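Local coordinates for protein lovastatin nonaketide synthase, polyketide synthase component (PDB 7CPX) that builds the dihydromonacolin L polyketide from malonyl-CoA in lovastatin biosynthesis, working with an enoyl reductase partner and using NADPH and S-adenosylmethionine, at residues A[1019-1024]-A[1081-1086]; A[1201-1206]-A[1250-1255]; A[1047-1052]-A[1059-1064]. The protein carries 2 engineered substitutions. One frame throughout, in Å; residues are numbered along the deposited sequence.

Interaction 1: residues A[1019-1024]-A[1081-1086]; sequences LLEILD and QLALTI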
loop_
_atom_site.group_PDB
_atom_site.type_symbol
_atom_site.label_atom_id
_atom_site.label_comp_id
_atom_site.label_asym_id
_atom_site.label_seq_id
_atom_site.Cartn_x
_atom_site.Cartn_y
_atom_site.Cartn_z
ATOM N N LEU A 1019 22.477 11.360 5.363
ATOM C CA LEU A 1019 21.957 11.449 6.719
ATOM C C LEU A 1019 20.516 10.961 6.719
ATOM O O LEU A 1019 19.803 11.118 5.726
ATOM C CB LEU A 1019 22.036 12.884 7.246
ATOM C CG LEU A 1019 22.826 13.096 8.534
ATOM C CD1 LEU A 1019 22.946 14.576 8.835
ATOM C CD2 LEU A 1019 22.154 12.373 9.675
ATOM N N LEU A 1020 20.078 10.400 7.850
ATOM C CA LEU A 1020 18.757 9.772 7.936
ATOM C C LEU A 1020 18.143 10.113 9.293
ATOM O O LEU A 1020 18.418 9.446 10.291
ATOM C CB LEU A 1020 18.884 8.267 7.734
ATOM C CG LEU A 1020 17.635 7.467 7.368
ATOM C CD1 LEU A 1020 18.018 6.019 7.135
ATOM C CD2 LEU A 1020 16.579 7.568 8.448
ATOM N N GLU A 1021 17.319 11.155 9.328
ATOM C CA GLU A 1021 16.587 11.518 10.530
ATOM C C GLU A 1021 15.230 10.829 10.539
ATOM O O GLU A 1021 14.627 10.593 9.492
ATOM C CB GLU A 1021 16.380 13.032 10.615
ATOM C CG GLU A 1021 17.614 13.875 10.346
ATOM C CD GLU A 1021 17.277 15.335 10.117
ATOM O OE1 GLU A 1021 16.126 15.730 10.394
ATOM O OE2 GLU A 1021 18.161 16.088 9.655
ATOM N N ILE A 1022 14.754 10.519 11.738
ATOM C CA ILE A 1022 13.394 10.052 11.967
ATOM C C ILE A 1022 12.740 11.030 12.928
ATOM O O ILE A 1022 13.171 11.154 14.077
ATOM C CB ILE A 1022 13.363 8.623 12.526
ATOM C CG1 ILE A 1022 13.667 7.621 11.416
ATOM C CG2 ILE A 1022 12.010 8.338 13.143
ATOM C CD1 ILE A 1022 13.855 6.211 11.903
ATOM N N LEU A 1023 11.692 11.698 12.465
ATOM C CA LEU A 1023 11.077 12.811 13.171
ATOM C C LEU A 1023 9.697 12.427 13.686
ATOM O O LEU A 1023 8.950 11.700 13.019
ATOM C CB LEU A 1023 10.958 14.032 12.254
ATOM C CG LEU A 1023 12.252 14.507 11.591
ATOM C CD1 LEU A 1023 11.958 15.576 10.553
ATOM C CD2 LEU A 1023 13.218 15.032 12.634
ATOM N N ASP A 1024 9.373 12.917 14.882
ATOM C CA ASP A 1024 8.039 12.772 15.463
ATOM C C ASP A 1024 7.566 11.325 15.407
ATOM O O ASP A 1024 6.383 11.048 15.196
ATOM C CB ASP A 1024 7.038 13.693 14.763
ATOM C CG ASP A 1024 5.725 13.808 15.513
ATOM O OD1 ASP A 1024 5.598 13.192 16.592
ATOM O OD2 ASP A 1024 4.818 14.515 15.025
ATOM N N GLN A 1081 8.108 10.258 10.626
ATOM C CA GLN A 1081 8.590 10.820 9.376
ATOM C C GLN A 1081 10.068 10.494 9.237
ATOM O O GLN A 1081 10.754 10.225 10.220
ATOM C CB GLN A 1081 8.389 12.340 9.319
ATOM C CG GLN A 1081 7.102 12.830 9.959
ATOM C CD GLN A 1081 5.866 12.332 9.244
ATOM O OE1 GLN A 1081 5.886 12.101 8.036
ATOM N NE2 GLN A 1081 4.780 12.160 9.988
ATOM N N LEU A 1082 10.552 10.524 8.003
ATOM C CA LEU A 1082 11.960 10.326 7.696
ATOM C C LEU A 1082 12.452 11.509 6.880
ATOM O O LEU A 1082 11.834 11.873 5.877
ATOM C CB LEU A 1082 12.182 9.027 6.922
ATOM C CG LEU A 1082 11.883 7.729 7.669
ATOM C CD1 LEU A 1082 11.175 6.744 6.764
ATOM C CD2 LEU A 1082 13.168 7.125 8.190
ATOM N N ALA A 1083 13.560 12.097 7.305
ATOM C CA ALA A 1083 14.204 13.195 6.596
ATOM C C ALA A 1083 15.568 12.701 6.138
ATOM O O ALA A 1083 16.481 12.536 6.951
ATOM C CB ALA A 1083 14.327 14.431 7.482
ATOM N N LEU A 1084 15.699 12.453 4.844
ATOM C CA LEU A 1084 16.920 11.921 4.265
ATOM C C LEU A 1084 17.678 13.055 3.593
ATOM O O LEU A 1084 17.146 13.714 2.694
ATOM C CB LEU A 1084 16.610 10.822 3.250
ATOM C CG LEU A 1084 16.062 9.478 3.731
ATOM C CD1 LEU A 1084 14.893 9.651 4.677
ATOM C CD2 LEU A 1084 15.640 8.658 2.525
ATOM N N THR A 1085 18.906 13.290 4.047
ATOM C CA THR A 1085 19.858 14.120 3.325
ATOM C C THR A 1085 20.625 13.204 2.384
ATOM O O THR A 1085 21.328 12.295 2.838
ATOM C CB THR A 1085 20.804 14.835 4.287
ATOM O OG1 THR A 1085 20.045 15.635 5.203
ATOM C CG2 THR A 1085 21.779 15.725 3.527
ATOM N N ILE A 1086 20.488 13.446 1.079
ATOM C CA ILE A 1086 20.841 12.473 0.056
ATOM C C ILE A 1086 21.795 13.089 -0.954
ATOM O O ILE A 1086 21.952 14.309 -1.044
ATOM C CB ILE A 1086 19.588 11.938 -0.669
ATOM C CG1 ILE A 1086 18.656 13.099 -1.028
ATOM C CG2 ILE A 1086 18.874 10.928 0.197
ATOM C CD1 ILE A 1086 17.483 12.703 -1.890
#
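Leu1082 packs against Leu1020 and Ile1022 on the buried, closely packed face of this contact. Its CD2 branch touches both, 3.4 Å from Leu1020 CD2 and 3.3 Å from Ile1022 CG1. Leu1082 lies side by side with each of them, pointing the same way. Leu1084 extends the row, its CD1 4.4 Å from Leu1020 CG. Helix 995-1012 covers this face with Met1003 and Ala1006.

The other face is looser and mostly partly exposed, though Leu1019 on it is buried. Leu1023 CD1 comes to 4.0 Å from Ala1083 CB, while the extended Glu1021 chain passes its OE1 3.7 Å from that same methyl. Glu1021 OE2 forms a salt bridge with Arg2015 of the second subunit. Nearby, Thr1085 CB meets Leu1019 CB at 3.8 Å.

Backbone bonds hold both faces in place, in reciprocal pairs at Leu1019-Thr1085, Glu1021-Ala1083 and Leu1023-Gln1081; Glu1021 N to Ala1083 O, for example, is 2.9 Å. An antiparallel sheet with an apolar face wrapped on a long helix is characteristic of the hotdog fold, here the N-terminal half of the dehydratase domain.

Interaction 2: residues A[1201-1206]-A[1250-1255]; sequences VDRITL and LFQVEN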
loop_
_atom_site.group_PDB
_atom_site.type_symbol
_atom_site.label_atom_id
_atom_site.label_comp_id
_atom_site.label_asym_id
_atom_site.label_seq_id
_atom_site.Cartn_x
_atom_site.Cartn_y
_atom_site.Cartn_z
ATOM N N VAL A 1201 9.445 8.997 19.810
ATOM C CA VAL A 1201 10.809 9.458 19.595
ATOM C C VAL A 1201 10.736 10.776 18.842
ATOM O O VAL A 1201 10.266 10.821 17.699
ATOM C CB VAL A 1201 11.655 8.433 18.832
ATOM C CG1 VAL A 1201 13.116 8.788 18.954
ATOM C CG2 VAL A 1201 11.396 7.036 19.356
ATOM N N ASP A 1202 11.206 11.849 19.479
ATOM C CA ASP A 1202 11.141 13.160 18.846
ATOM C C ASP A 1202 12.046 13.221 17.625
ATOM O O ASP A 1202 11.632 13.687 16.558
ATOM C CB ASP A 1202 11.511 14.252 19.846
ATOM C CG ASP A 1202 11.222 15.645 19.324
ATOM O OD1 ASP A 1202 10.683 15.763 18.204
ATOM O OD2 ASP A 1202 11.535 16.623 20.034
ATOM N N ARG A 1203 13.289 12.756 17.753
ATOM C CA ARG A 1203 14.158 12.737 16.577
ATOM C C ARG A 1203 15.292 11.738 16.754
ATOM O O ARG A 1203 16.217 11.989 17.527
ATOM C CB ARG A 1203 14.712 14.127 16.299
ATOM C CG ARG A 1203 15.686 14.167 15.130
ATOM C CD ARG A 1203 16.236 15.558 14.914
ATOM N NE ARG A 1203 16.965 16.027 16.085
ATOM C CZ ARG A 1203 18.207 15.672 16.386
ATOM N NH1 ARG A 1203 18.887 14.827 15.630
ATOM N NH2 ARG A 1203 18.779 16.177 17.474
ATOM N N ILE A 1204 15.244 10.642 16.009
ATOM C CA ILE A 1204 16.451 9.866 15.768
ATOM C C ILE A 1204 17.204 10.489 14.599
ATOM O O ILE A 1204 16.631 11.185 13.765
ATOM C CB ILE A 1204 16.130 8.385 15.492
ATOM C CG1 ILE A 1204 15.154 7.836 16.529
ATOM C CG2 ILE A 1204 17.400 7.560 15.498
ATOM C CD1 ILE A 1204 13.727 7.781 16.045
ATOM N N THR A 1205 18.507 10.237 14.535
ATOM C CA THR A 1205 19.283 10.717 13.396
ATOM C C THR A 1205 20.509 9.838 13.237
ATOM O O THR A 1205 21.363 9.810 14.123
ATOM C CB THR A 1205 19.689 12.173 13.582
ATOM O OG1 THR A 1205 18.531 12.963 13.875
ATOM C CG2 THR A 1205 20.332 12.688 12.318
ATOM N N LEU A 1206 20.607 9.153 12.106
ATOM C CA LEU A 1206 21.641 8.161 11.867
ATOM C C LEU A 1206 22.471 8.540 10.649
ATOM O O LEU A 1206 21.938 8.999 9.632
ATOM C CB LEU A 1206 21.017 6.779 11.672
ATOM C CG LEU A 1206 21.981 5.630 11.401
ATOM C CD1 LEU A 1206 21.617 4.434 12.252
ATOM C CD2 LEU A 1206 21.959 5.254 9.936
ATOM N N LEU A 1250 27.790 7.937 15.026
ATOM C CA LEU A 1250 27.068 7.076 14.098
ATOM C C LEU A 1250 25.597 7.462 14.050
ATOM O O LEU A 1250 25.026 7.661 12.972
ATOM C CB LEU A 1250 27.214 5.615 14.517
ATOM C CG LEU A 1250 28.612 5.141 14.911
ATOM C CD1 LEU A 1250 28.566 3.687 15.331
ATOM C CD2 LEU A 1250 29.586 5.336 13.769
ATOM N N PHE A 1251 24.968 7.573 15.216
ATOM C CA PHE A 1251 23.590 8.025 15.298
ATOM C C PHE A 1251 23.338 8.578 16.691
ATOM O O PHE A 1251 24.039 8.248 17.651
ATOM C CB PHE A 1251 22.603 6.897 14.973
ATOM C CG PHE A 1251 22.438 5.894 16.078
ATOM C CD1 PHE A 1251 23.255 4.782 16.152
ATOM C CD2 PHE A 1251 21.454 6.058 17.036
ATOM C CE1 PHE A 1251 23.102 3.858 17.165
ATOM C CE2 PHE A 1251 21.294 5.141 18.051
ATOM C CZ PHE A 1251 22.117 4.037 18.116
ATOM N N GLN A 1252 22.323 9.428 16.779
ATOM C CA GLN A 1252 21.905 10.050 18.022
ATOM C C GLN A 1252 20.391 9.987 18.128
ATOM O O GLN A 1252 19.686 9.744 17.145
ATOM C CB GLN A 1252 22.371 11.510 18.113
ATOM C CG GLN A 1252 21.781 12.424 17.047
ATOM C CD GLN A 1252 21.912 13.894 17.395
ATOM O OE1 GLN A 1252 21.036 14.695 17.070
ATOM N NE2 GLN A 1252 23.004 14.255 18.057
ATOM N N VAL A 1253 19.899 10.215 19.340
ATOM C CA VAL A 1253 18.472 10.256 19.618
ATOM C C VAL A 1253 18.181 11.499 20.441
ATOM O O VAL A 1253 19.010 11.930 21.250
ATOM C CB VAL A 1253 17.995 8.989 20.355
ATOM C CG1 VAL A 1253 16.494 9.005 20.506
ATOM C CG2 VAL A 1253 18.434 7.746 19.608
ATOM N N GLU A 1254 17.005 12.080 20.225
ATOM C CA GLU A 1254 16.571 13.288 20.910
ATOM C C GLU A 1254 15.148 13.075 21.394
ATOM O O GLU A 1254 14.241 12.838 20.584
ATOM C CB GLU A 1254 16.646 14.509 19.991
ATOM C CG GLU A 1254 16.098 15.783 20.617
ATOM C CD GLU A 1254 16.107 16.959 19.664
ATOM O OE1 GLU A 1254 16.545 16.788 18.507
ATOM O OE2 GLU A 1254 15.673 18.054 20.074
ATOM N N ASN A 1255 14.968 13.159 22.711
ATOM C CA ASN A 1255 13.662 13.080 23.355
ATOM C C ASN A 1255 12.903 11.832 22.913
ATOM O O ASN A 1255 11.734 11.882 22.525
ATOM C CB ASN A 1255 12.851 14.347 23.092
ATOM C CG ASN A 1255 11.514 14.343 23.805
ATOM O OD1 ASN A 1255 11.329 13.638 24.796
ATOM N ND2 ASN A 1255 10.572 15.127 23.300
#
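Arg1203 reaches across to Glu1254 and Gln1252, both on the adjacent antiparallel strand of the C-terminal hotdog fold of the dehydratase domain. A bend at chi3 (61°) turns NE; NE and NH2 then go to Glu1254, NH1 and NH2 to Gln1252, with NH2 shared. Gln1252 OE1 sits at the end of the guanidinium, in its plane, gripped by both NH1 at 2.6 Å and NH2 at 2.7 Å, the amide turned 41° from the guanidinium. Glu1254 OE1 approaches another edge in a salt bridge, 2.6 Å from Arg1203 NE; both its bonds are bent, and the one from NH2 is weak. The carboxylate is turned much further, 70° from the guanidinium. Within its own strand, Arg1203 NH1 also donates to Thr1205 OG1. Glu1254 OE2 accepts from Asp2018 N of the second subunit, so this polar face meets the dimer partner.

Asp1202 and Arg1203 both face Glu1254 in a classic beta bulge, where Asp1202 CB lies 3.2 Å from Glu1254 O. The face of Ile1204, Leu1206, Phe1251 and Val1253 is apolar. Leu1206 CB meets Phe1251 CB at 3.7 Å, and its CD1 branch comes obliquely to the ring. Beside the corner at Asp1202, Val1201 crosses Val1253 at about a right angle, CG1 to CG1, 3.7 Å apart.

Interaction 3: residues A[1047-1052]-A[1059-1064]; sequences DVSRNA and TISFKI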
loop_
_atom_site.group_PDB
_atom_site.type_symbol
_atom_site.label_atom_id
_atom_site.label_comp_id
_atom_site.label_asym_id
_atom_site.label_seq_id
_atom_site.Cartn_x
_atom_site.Cartn_y
_atom_site.Cartn_z
ATOM N N ASP A 1047 5.723 6.804 2.423
ATOM C CA ASP A 1047 5.297 7.653 1.321
ATOM C C ASP A 1047 6.123 8.927 1.356
ATOM O O ASP A 1047 6.036 9.697 2.317
ATOM C CB ASP A 1047 3.808 7.963 1.439
ATOM C CG ASP A 1047 3.029 6.800 2.010
ATOM O OD1 ASP A 1047 2.755 5.838 1.264
ATOM O OD2 ASP A 1047 2.717 6.836 3.219
ATOM N N VAL A 1048 6.921 9.148 0.314
ATOM C CA VAL A 1048 7.821 10.296 0.271
ATOM C C VAL A 1048 6.970 11.527 -0.022
ATOM O O VAL A 1048 6.656 11.826 -1.175
ATOM C CB VAL A 1048 8.940 10.117 -0.758
ATOM C CG1 VAL A 1048 8.400 9.562 -2.046
ATOM C CG2 VAL A 1048 9.630 11.436 -1.015
ATOM N N SER A 1049 6.591 12.246 1.035
ATOM C CA SER A 1049 5.804 13.459 0.870
ATOM C C SER A 1049 6.590 14.559 0.174
ATOM O O SER A 1049 5.983 15.472 -0.394
ATOM C CB SER A 1049 5.313 13.951 2.230
ATOM O OG SER A 1049 6.401 14.187 3.106
ATOM N N ARG A 1050 7.919 14.496 0.205
ATOM C CA ARG A 1050 8.758 15.479 -0.477
ATOM C C ARG A 1050 9.949 14.751 -1.078
ATOM O O ARG A 1050 10.679 14.064 -0.360
ATOM C CB ARG A 1050 9.223 16.574 0.480
ATOM C CG ARG A 1050 9.960 17.715 -0.204
ATOM C CD ARG A 1050 11.136 18.201 0.625
ATOM N NE ARG A 1050 10.720 18.748 1.911
ATOM C CZ ARG A 1050 11.548 19.277 2.803
ATOM N NH1 ARG A 1050 12.851 19.344 2.582
ATOM N NH2 ARG A 1050 11.057 19.750 3.944
ATOM N N ASN A 1051 10.154 14.908 -2.384
ATOM C CA ASN A 1051 11.330 14.367 -3.061
ATOM C C ASN A 1051 12.082 15.540 -3.678
ATOM O O ASN A 1051 11.905 15.888 -4.846
ATOM C CB ASN A 1051 10.920 13.333 -4.104
ATOM C CG ASN A 1051 12.104 12.764 -4.855
ATOM O OD1 ASN A 1051 13.247 12.877 -4.415
ATOM N ND2 ASN A 1051 11.835 12.146 -5.999
ATOM N N ALA A 1052 12.945 16.158 -2.869
ATOM C CA ALA A 1052 13.650 17.367 -3.261
ATOM C C ALA A 1052 15.137 17.064 -3.387
ATOM O O ALA A 1052 15.975 17.761 -2.805
ATOM C CB ALA A 1052 13.404 18.485 -2.248
ATOM N N THR A 1059 11.531 13.829 2.357
ATOM C CA THR A 1059 10.639 13.666 3.498
ATOM C C THR A 1059 9.645 12.549 3.208
ATOM O O THR A 1059 8.937 12.587 2.194
ATOM C CB THR A 1059 9.898 14.966 3.808
ATOM O OG1 THR A 1059 10.840 16.032 3.961
ATOM C CG2 THR A 1059 9.092 14.823 5.090
ATOM N N ILE A 1060 9.593 11.570 4.110
ATOM C CA ILE A 1060 8.841 10.338 3.905
ATOM C C ILE A 1060 8.036 10.003 5.152
ATOM O O ILE A 1060 8.600 9.606 6.175
ATOM C CB ILE A 1060 9.784 9.170 3.557
ATOM C CG1 ILE A 1060 10.823 9.602 2.521
ATOM C CG2 ILE A 1060 8.992 7.981 3.047
ATOM C CD1 ILE A 1060 11.828 8.524 2.195
ATOM N N SER A 1061 6.718 10.138 5.079
ATOM C CA SER A 1061 5.883 9.698 6.186
ATOM C C SER A 1061 5.802 8.178 6.192
ATOM O O SER A 1061 5.438 7.558 5.192
ATOM C CB SER A 1061 4.485 10.302 6.071
ATOM O OG SER A 1061 4.539 11.717 6.061
ATOM N N PHE A 1062 6.141 7.573 7.329
ATOM C CA PHE A 1062 6.203 6.125 7.430
ATOM C C PHE A 1062 5.304 5.652 8.561
ATOM O O PHE A 1062 5.131 6.338 9.571
ATOM C CB PHE A 1062 7.642 5.632 7.653
ATOM C CG PHE A 1062 8.157 5.858 9.046
ATOM C CD1 PHE A 1062 8.025 4.877 10.008
ATOM C CD2 PHE A 1062 8.786 7.040 9.388
ATOM C CE1 PHE A 1062 8.498 5.070 11.287
ATOM C CE2 PHE A 1062 9.265 7.240 10.668
ATOM C CZ PHE A 1062 9.119 6.254 11.620
ATOM N N LYS A 1063 4.723 4.471 8.363
ATOM C CA LYS A 1063 3.808 3.865 9.324
ATOM C C LYS A 1063 4.029 2.361 9.302
ATOM O O LYS A 1063 3.803 1.714 8.275
ATOM C CB LYS A 1063 2.353 4.197 8.994
ATOM C CG LYS A 1063 2.060 5.679 8.872
ATOM C CD LYS A 1063 0.613 5.921 8.479
ATOM C CE LYS A 1063 0.335 7.394 8.248
ATOM N NZ LYS A 1063 0.561 8.201 9.477
ATOM N N ILE A 1064 4.480 1.809 10.425
ATOM C CA ILE A 1064 4.592 0.361 10.593
ATOM C C ILE A 1064 3.264 -0.087 11.193
ATOM O O ILE A 1064 3.029 0.029 12.395
ATOM C CB ILE A 1064 5.781 -0.031 11.466
ATOM C CG1 ILE A 1064 7.103 0.276 10.765
ATOM C CG2 ILE A 1064 5.707 -1.504 11.818
ATOM C CD1 ILE A 1064 7.503 1.720 10.838
#
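Asp1047 and Ser1061 make the straightest polar link, Asp1047 N to Ser1061 O at 2.9 Å and 169°; the return bond from Ser1061 N is weak and bent. At the other end of the contact, Arg1050 and Thr1059 exchange a pair of backbone bonds, Arg1050 N to Thr1059 O and Thr1059 N to Arg1050 O, both 2.9 Å. Between these pairs the chain has one residue too many: Ser1049 and Arg1050 both face Thr1059, a classic beta bulge. Ser1049 OG adds a weak hydrogen bond to Thr1059 O, 3.1 Å long, which chi1 of 58° allows by setting the hydroxyl between backbone N and carbonyl carbon.

Thr1059 OG1 lies over one face of the Arg1050 guanidinium, 3.3 Å above its plane and toward the rim, while Arg1050 NH1 bonds to Ser1057. Further out, Asp1047 OD1 is held by Ser967.

Packing across the strands is modest. Val1048 CB touches Ile1060 CG1 at 3.8 Å, the two side chains crossing at a slant, and Ile1060 leans on Ile1009 of helix 995-1012. Val1048 O accepts from Lys1063 NZ of the second subunit, bringing the strands to the dimer interface. Strands 1040-1052 and 1057-1067 form a bulged antiparallel beta hairpin of the N-terminal hotdog fold.

All three contacts belong to the dehydratase domain, and interaction 1 lies between the other two. Its centre is about 10 Å from that of interaction 2, and Ile1022 N probably bonds to Ile1204 O at 2.8 Å, so the N- and C-terminal hotdog folds meet edge to edge. Interaction 3 is about 9 Å from interaction 1, centre to centre, joined through Leu1082 N and Ile1060 O, 2.8 Å apart. Interactions 2 and 3 do not touch; their centres are about 17 Å apart. In interaction 2 the Phe1251 side chain is about 9 Å from that of Asp1174, the predicted proton donor. All three reach the second subunit.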